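Probable dehydrogenase (Bordetella bronchiseptica, PDB 3MOI) is probably an NAD(P)-dependent oxidoreductase of the GFO/IDH/MocA family, pairing a Rossmann-fold nucleotide-binding domain with a sheet-based C-terminal domain, for a substrate not yet established. Local coordinates at residues A[142-147]-A[306-311]; A[188-193]-A[218-223]. One frame throughout, in Å; residues are numbered along the deposited sequence.

Interaction 1. Residues A[142-147]-A[306-311]; sequences VGRVSM and TCEHAD
Arg144 N comes to Glu308 OE1 from above the carboxylate plane, 51° out of it, and donates at 2.7 Å. The guanidinium of Arg144 lies in a plane 65° from that carboxylate, and although the two side chains run side by side in the same direction, their charged atoms do not touch. One face of the His309 ring carries CB of the preceding Glu308, 4.2 Å above its centre; Val142 O and Gly143 CA approach this ring obliquely, and His309 ND1 has a weak hydrogen bond to Ser141 O. Around these groups the backbone is tied by His309 N to Val142 O and by Glu308 N to Arg144 O (3.1 Å). On the side of Val145 and Cys307, Val142 CG1 touches Cys307 SG at 3.3 Å, Val142 CG2 meets Ala310 CB at 3.7 Å, and helix 128-139 covers Val142 and Val145. On the face of Met147 and Thr306, Met147 CG lies between the backbone N and the carbonyl carbon (chi1 76°), and the chain extends beyond it to set CE against Thr306 CG2 (3.8 Å). Ser146 OG is hydrogen-bonded to Asn213 ND2 of the second subunit. Ser146 N donates to Thr306 O at 3.0 Å, and Thr306 N to Met147 O at 2.9 Å. Two residues, Ser146 and Met147, thus stand opposite one, the signature of a classic beta bulge, here between antiparallel strands 145-153 and 302-307 of the domain's large mixed sheet.

Interaction 2. Residues A[188-193]-A[218-223]; sequences TITGQR and LTLEDG
Gln192 reaches across to the turn at Leu220-Gly223, and its side chain carries much of the contact. Its CB packs 4.1 Å from Leu220 CB. With CG anti to the carbonyl carbon (chi1 -67°) and the chain extended beyond it, the amide reaches Asp222, CD lying 3.4 Å from Asp222 OD1. The two side chains cross at about a right angle, amide and carboxylate planes 76° apart. At the tip, OE1 accepts from Asp222 N at 2.6 Å, the donor lying nearly on the line of the carbonyl, and takes a second, weak bond from Glu221 N. NE2 ends 3.0 Å from Asp222 OD1, an oxygen that is itself hydrogen-bonded to Ala224 N. Next along the chain, Arg193 N donates to Glu221 OE1 (3.2 Å) from 54° above the carboxylate plane. On the helical side, Thr190 and Leu220 meet tip to tip, CG2 against CD1 at 3.6 Å. Thr190 OG1, set between the backbone N and the carbonyl carbon, accepts from Gln192 N at 2.9 Å and also bonds to Ile186 O. This ST turn shapes the exit from helix 179-190 just where Gly191 takes positive phi. The opposing residues form a type I beta turn in the hairpin joining strands 213-220 and 225-231, so a helix-to-strand connection is held to a hairpin turn by the Gln192 amide oxygen, with one firm N-H bond and one weak.

How the interactions relate
Both contacts serve the same mixed sheet of the C-terminal domain, yet they illustrate different solutions. Interaction 1 is partly buried and joins neighbouring strands, so main-chain bonds dominate and apolar side chains fill the side under helix 128-139. Interaction 2 is a surface contact at the ends of elements, where side-chain oxygens capture backbone N-H groups and the Thr190-Leu220 touch is the main apolar part. Along the chain, interaction 2 is nested inside the loop that interaction 1 closes. Their centres are about 13 Å apart, and a long, weak salt bridge from Arg144 to Asp222 links them. Each also touches the second subunit, interaction 1 more extensively.

Interaction 1. Residues A[142-147]-A[306-311]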
loop_
_atom_site.group_PDB
_atom_site.type_symbol
_atom_site.label_atom_id
_atom_site.label_comp_id
_atom_site.label_asym_id
_atom_site.label_seq_id
_atom_site.Cartn_x
_atom_site.Cartn_y
_atom_site.Cartn_z
ATOM N N VAL A 142 20.102 -2.539 -9.870
ATOM C CA VAL A 142 19.166 -2.032 -8.900
ATOM C C VAL A 142 19.289 -2.725 -7.555
ATOM O O VAL A 142 18.776 -2.214 -6.579
ATOM C CB VAL A 142 17.769 -2.198 -9.540
ATOM C CG1 VAL A 142 16.786 -2.914 -8.650
ATOM C CG2 VAL A 142 17.311 -0.878 -10.150
ATOM N N GLY A 143 19.975 -3.875 -7.516
ATOM C CA GLY A 143 20.214 -4.683 -6.288
ATOM C C GLY A 143 19.039 -5.625 -5.978
ATOM O O GLY A 143 18.116 -5.692 -6.758
ATOM N N ARG A 144 19.071 -6.321 -4.833
ATOM C CA ARG A 144 17.976 -7.216 -4.401
ATOM C C ARG A 144 16.643 -6.555 -4.042
ATOM O O ARG A 144 16.600 -5.472 -3.425
ATOM C CB ARG A 144 18.374 -8.024 -3.176
ATOM C CG ARG A 144 19.548 -8.987 -3.426
ATOM C CD ARG A 144 19.192 -10.423 -2.890
ATOM N NE ARG A 144 20.334 -11.137 -2.284
ATOM C CZ ARG A 144 20.215 -12.157 -1.423
ATOM N NH1 ARG A 144 19.002 -12.610 -1.052
ATOM N NH2 ARG A 144 21.313 -12.739 -0.936
ATOM N N VAL A 145 15.550 -7.226 -4.406
ATOM C CA VAL A 145 14.252 -6.834 -3.946
ATOM C C VAL A 145 14.165 -7.086 -2.459
ATOM O O VAL A 145 14.493 -8.162 -2.007
ATOM C CB VAL A 145 13.156 -7.632 -4.595
ATOM C CG1 VAL A 145 11.771 -7.217 -4.006
ATOM C CG2 VAL A 145 13.205 -7.447 -6.108
ATOM N N SER A 146 13.726 -6.069 -1.712
ATOM C CA SER A 146 13.434 -6.206 -0.288
ATOM C C SER A 146 11.942 -6.401 -0.046
ATOM O O SER A 146 11.550 -7.194 0.789
ATOM C CB SER A 146 13.923 -4.990 0.508
ATOM O OG SER A 146 13.650 -5.170 1.909
ATOM N N MET A 147 11.119 -5.691 -0.784
ATOM C CA MET A 147 9.703 -5.704 -0.544
ATOM C C MET A 147 8.990 -5.140 -1.746
ATOM O O MET A 147 9.559 -4.379 -2.442
ATOM C CB MET A 147 9.331 -4.949 0.746
ATOM C CG MET A 147 9.343 -3.371 0.742
ATOM S SD MET A 147 8.799 -2.619 2.308
ATOM C CE MET A 147 9.165 -0.956 1.796
ATOM N N THR A 306 10.647 -2.118 -3.986
ATOM C CA THR A 306 11.730 -1.415 -3.405
ATOM C C THR A 306 12.971 -2.311 -3.298
ATOM O O THR A 306 13.008 -3.340 -2.614
ATOM C CB THR A 306 11.299 -0.555 -2.114
ATOM O OG1 THR A 306 12.012 -0.934 -0.951
ATOM C CG2 THR A 306 9.896 -0.522 -1.896
ATOM N N CYS A 307 13.987 -1.940 -4.073
ATOM C CA CYS A 307 15.246 -2.648 -4.071
ATOM C C CYS A 307 16.327 -1.892 -3.321
ATOM O O CYS A 307 16.125 -0.778 -2.927
ATOM C CB CYS A 307 15.677 -2.925 -5.485
ATOM S SG CYS A 307 14.341 -3.443 -6.555
ATOM N N GLU A 308 17.465 -2.546 -3.107
ATOM C CA GLU A 308 18.621 -1.949 -2.444
ATOM C C GLU A 308 19.002 -0.586 -3.069
ATOM O O GLU A 308 19.246 0.359 -2.367
ATOM C CB GLU A 308 19.853 -2.869 -2.544
ATOM C CG GLU A 308 19.919 -4.045 -1.571
ATOM C CD GLU A 308 20.906 -5.196 -2.007
ATOM O OE1 GLU A 308 21.139 -5.473 -3.236
ATOM O OE2 GLU A 308 21.423 -5.837 -1.054
ATOM N N HIS A 309 19.055 -0.493 -4.390
ATOM C CA HIS A 309 19.581 0.739 -4.991
ATOM C C HIS A 309 18.512 1.574 -5.707
ATOM O O HIS A 309 18.832 2.578 -6.330
ATOM C CB HIS A 309 20.823 0.435 -5.882
ATOM C CG HIS A 309 21.975 -0.170 -5.113
ATOM N ND1 HIS A 309 22.569 -1.364 -5.465
ATOM C CD2 HIS A 309 22.587 0.228 -3.975
ATOM C CE1 HIS A 309 23.509 -1.664 -4.586
ATOM N NE2 HIS A 309 23.540 -0.710 -3.675
ATOM N N ALA A 310 17.239 1.243 -5.514
ATOM C CA ALA A 310 16.183 1.970 -6.191
ATOM C C ALA A 310 14.797 1.513 -5.769
ATOM O O ALA A 310 14.657 0.390 -5.303
ATOM C CB ALA A 310 16.323 1.772 -7.710
ATOM N N ASP A 311 13.800 2.389 -5.926
ATOM C CA ASP A 311 12.420 1.974 -5.996
ATOM C C ASP A 311 12.034 1.985 -7.459
ATOM O O ASP A 311 12.487 2.852 -8.204
ATOM C CB ASP A 311 11.480 2.883 -5.196
ATOM C CG ASP A 311 11.775 2.845 -3.681
ATOM O OD1 ASP A 311 12.351 1.838 -3.185
ATOM O OD2 ASP A 311 11.494 3.857 -2.995
#

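Interaction 2. Residues A[188-193]-A[218-223]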
loop_
_atom_site.group_PDB
_atom_site.type_symbol
_atom_site.label_atom_id
_atom_site.label_comp_id
_atom_site.label_asym_id
_atom_site.label_seq_id
_atom_site.Cartn_x
_atom_site.Cartn_y
_atom_site.Cartn_z
ATOM N N THR A 188 6.141 -12.878 -11.144
ATOM C CA THR A 188 6.895 -12.566 -12.328
ATOM C C THR A 188 8.056 -11.593 -12.028
ATOM O O THR A 188 9.199 -11.853 -12.379
ATOM C CB THR A 188 5.985 -11.949 -13.363
ATOM O OG1 THR A 188 5.041 -12.927 -13.847
ATOM C CG2 THR A 188 6.796 -11.371 -14.522
ATOM N N ILE A 189 7.762 -10.478 -11.327
ATOM C CA ILE A 189 8.771 -9.519 -10.944
ATOM C C ILE A 189 9.826 -10.215 -10.110
ATOM O O ILE A 189 10.996 -9.964 -10.312
ATOM C CB ILE A 189 8.156 -8.365 -10.160
ATOM C CG1 ILE A 189 7.288 -7.506 -11.080
ATOM C CG2 ILE A 189 9.225 -7.465 -9.508
ATOM C CD1 ILE A 189 6.114 -6.748 -10.357
ATOM N N THR A 190 9.465 -11.046 -9.151
ATOM C CA THR A 190 10.503 -11.481 -8.271
ATOM C C THR A 190 11.146 -12.762 -8.692
ATOM O O THR A 190 12.214 -13.067 -8.265
ATOM C CB THR A 190 10.035 -11.699 -6.843
ATOM O OG1 THR A 190 9.153 -12.828 -6.797
ATOM C CG2 THR A 190 9.372 -10.410 -6.287
ATOM N N GLY A 191 10.499 -13.557 -9.509
ATOM C CA GLY A 191 10.963 -14.939 -9.671
ATOM C C GLY A 191 10.995 -15.811 -8.418
ATOM O O GLY A 191 11.654 -16.822 -8.432
ATOM N N GLN A 192 10.306 -15.434 -7.337
ATOM C CA GLN A 192 10.284 -16.259 -6.122
ATOM C C GLN A 192 8.954 -16.975 -5.832
ATOM O O GLN A 192 7.883 -16.513 -6.159
ATOM C CB GLN A 192 10.661 -15.413 -4.950
ATOM C CG GLN A 192 12.153 -14.924 -4.967
ATOM C CD GLN A 192 12.493 -14.311 -3.646
ATOM O OE1 GLN A 192 12.528 -15.029 -2.620
ATOM N NE2 GLN A 192 12.710 -12.971 -3.622
ATOM N N ARG A 193 9.044 -18.148 -5.226
ATOM C CA ARG A 193 7.909 -18.817 -4.703
ATOM C C ARG A 193 7.327 -18.025 -3.521
ATOM O O ARG A 193 8.038 -17.464 -2.679
ATOM C CB ARG A 193 8.280 -20.230 -4.280
ATOM C CG ARG A 193 7.093 -21.050 -3.704
ATOM C CD ARG A 193 7.419 -22.537 -3.557
ATOM N NE ARG A 193 6.673 -23.160 -2.451
ATOM C CZ ARG A 193 5.518 -23.804 -2.609
ATOM N NH1 ARG A 193 4.983 -23.907 -3.828
ATOM N NH2 ARG A 193 4.885 -24.320 -1.560
ATOM N N LEU A 218 2.277 -11.175 1.491
ATOM C CA LEU A 218 2.787 -12.393 0.920
ATOM C C LEU A 218 4.250 -12.534 1.296
ATOM O O LEU A 218 5.078 -11.631 0.989
ATOM C CB LEU A 218 2.655 -12.317 -0.607
ATOM C CG LEU A 218 1.379 -12.767 -1.334
ATOM C CD1 LEU A 218 0.149 -12.588 -0.573
ATOM C CD2 LEU A 218 1.256 -12.186 -2.766
ATOM N N THR A 219 4.605 -13.629 1.940
ATOM C CA THR A 219 6.010 -13.848 2.219
ATOM C C THR A 219 6.677 -14.627 1.051
ATOM O O THR A 219 6.202 -15.664 0.632
ATOM C CB THR A 219 6.206 -14.627 3.502
ATOM O OG1 THR A 219 5.613 -13.889 4.575
ATOM C CG2 THR A 219 7.718 -14.857 3.766
ATOM N N LEU A 220 7.781 -14.113 0.542
ATOM C CA LEU A 220 8.486 -14.771 -0.510
ATOM C C LEU A 220 9.637 -15.551 0.117
ATOM O O LEU A 220 9.857 -15.609 1.306
ATOM C CB LEU A 220 8.962 -13.778 -1.542
ATOM C CG LEU A 220 7.909 -12.848 -2.141
ATOM C CD1 LEU A 220 8.583 -11.907 -3.098
ATOM C CD2 LEU A 220 6.803 -13.585 -2.852
ATOM N N GLU A 221 10.388 -16.189 -0.704
ATOM C CA GLU A 221 11.073 -17.374 -0.274
ATOM C C GLU A 221 12.423 -16.983 0.249
ATOM O O GLU A 221 12.935 -17.668 1.136
ATOM C CB GLU A 221 11.106 -18.301 -1.478
ATOM C CG GLU A 221 12.041 -19.414 -1.555
ATOM C CD GLU A 221 11.870 -20.092 -2.989
ATOM O OE1 GLU A 221 11.747 -19.362 -4.077
ATOM O OE2 GLU A 221 11.796 -21.357 -2.972
ATOM N N ASP A 222 13.009 -15.889 -0.250
ATOM C CA ASP A 222 14.309 -15.446 0.302
ATOM C C ASP A 222 14.105 -14.513 1.496
ATOM O O ASP A 222 15.050 -13.958 1.984
ATOM C CB ASP A 222 15.223 -14.816 -0.779
ATOM C CG ASP A 222 14.793 -13.377 -1.183
ATOM O OD1 ASP A 222 13.676 -12.957 -0.759
ATOM O OD2 ASP A 222 15.568 -12.670 -1.920
ATOM N N GLY A 223 12.865 -14.336 1.952
ATOM C CA GLY A 223 12.561 -13.445 3.084
ATOM C C GLY A 223 11.954 -12.128 2.629
ATOM O O GLY A 223 11.304 -11.440 3.421
#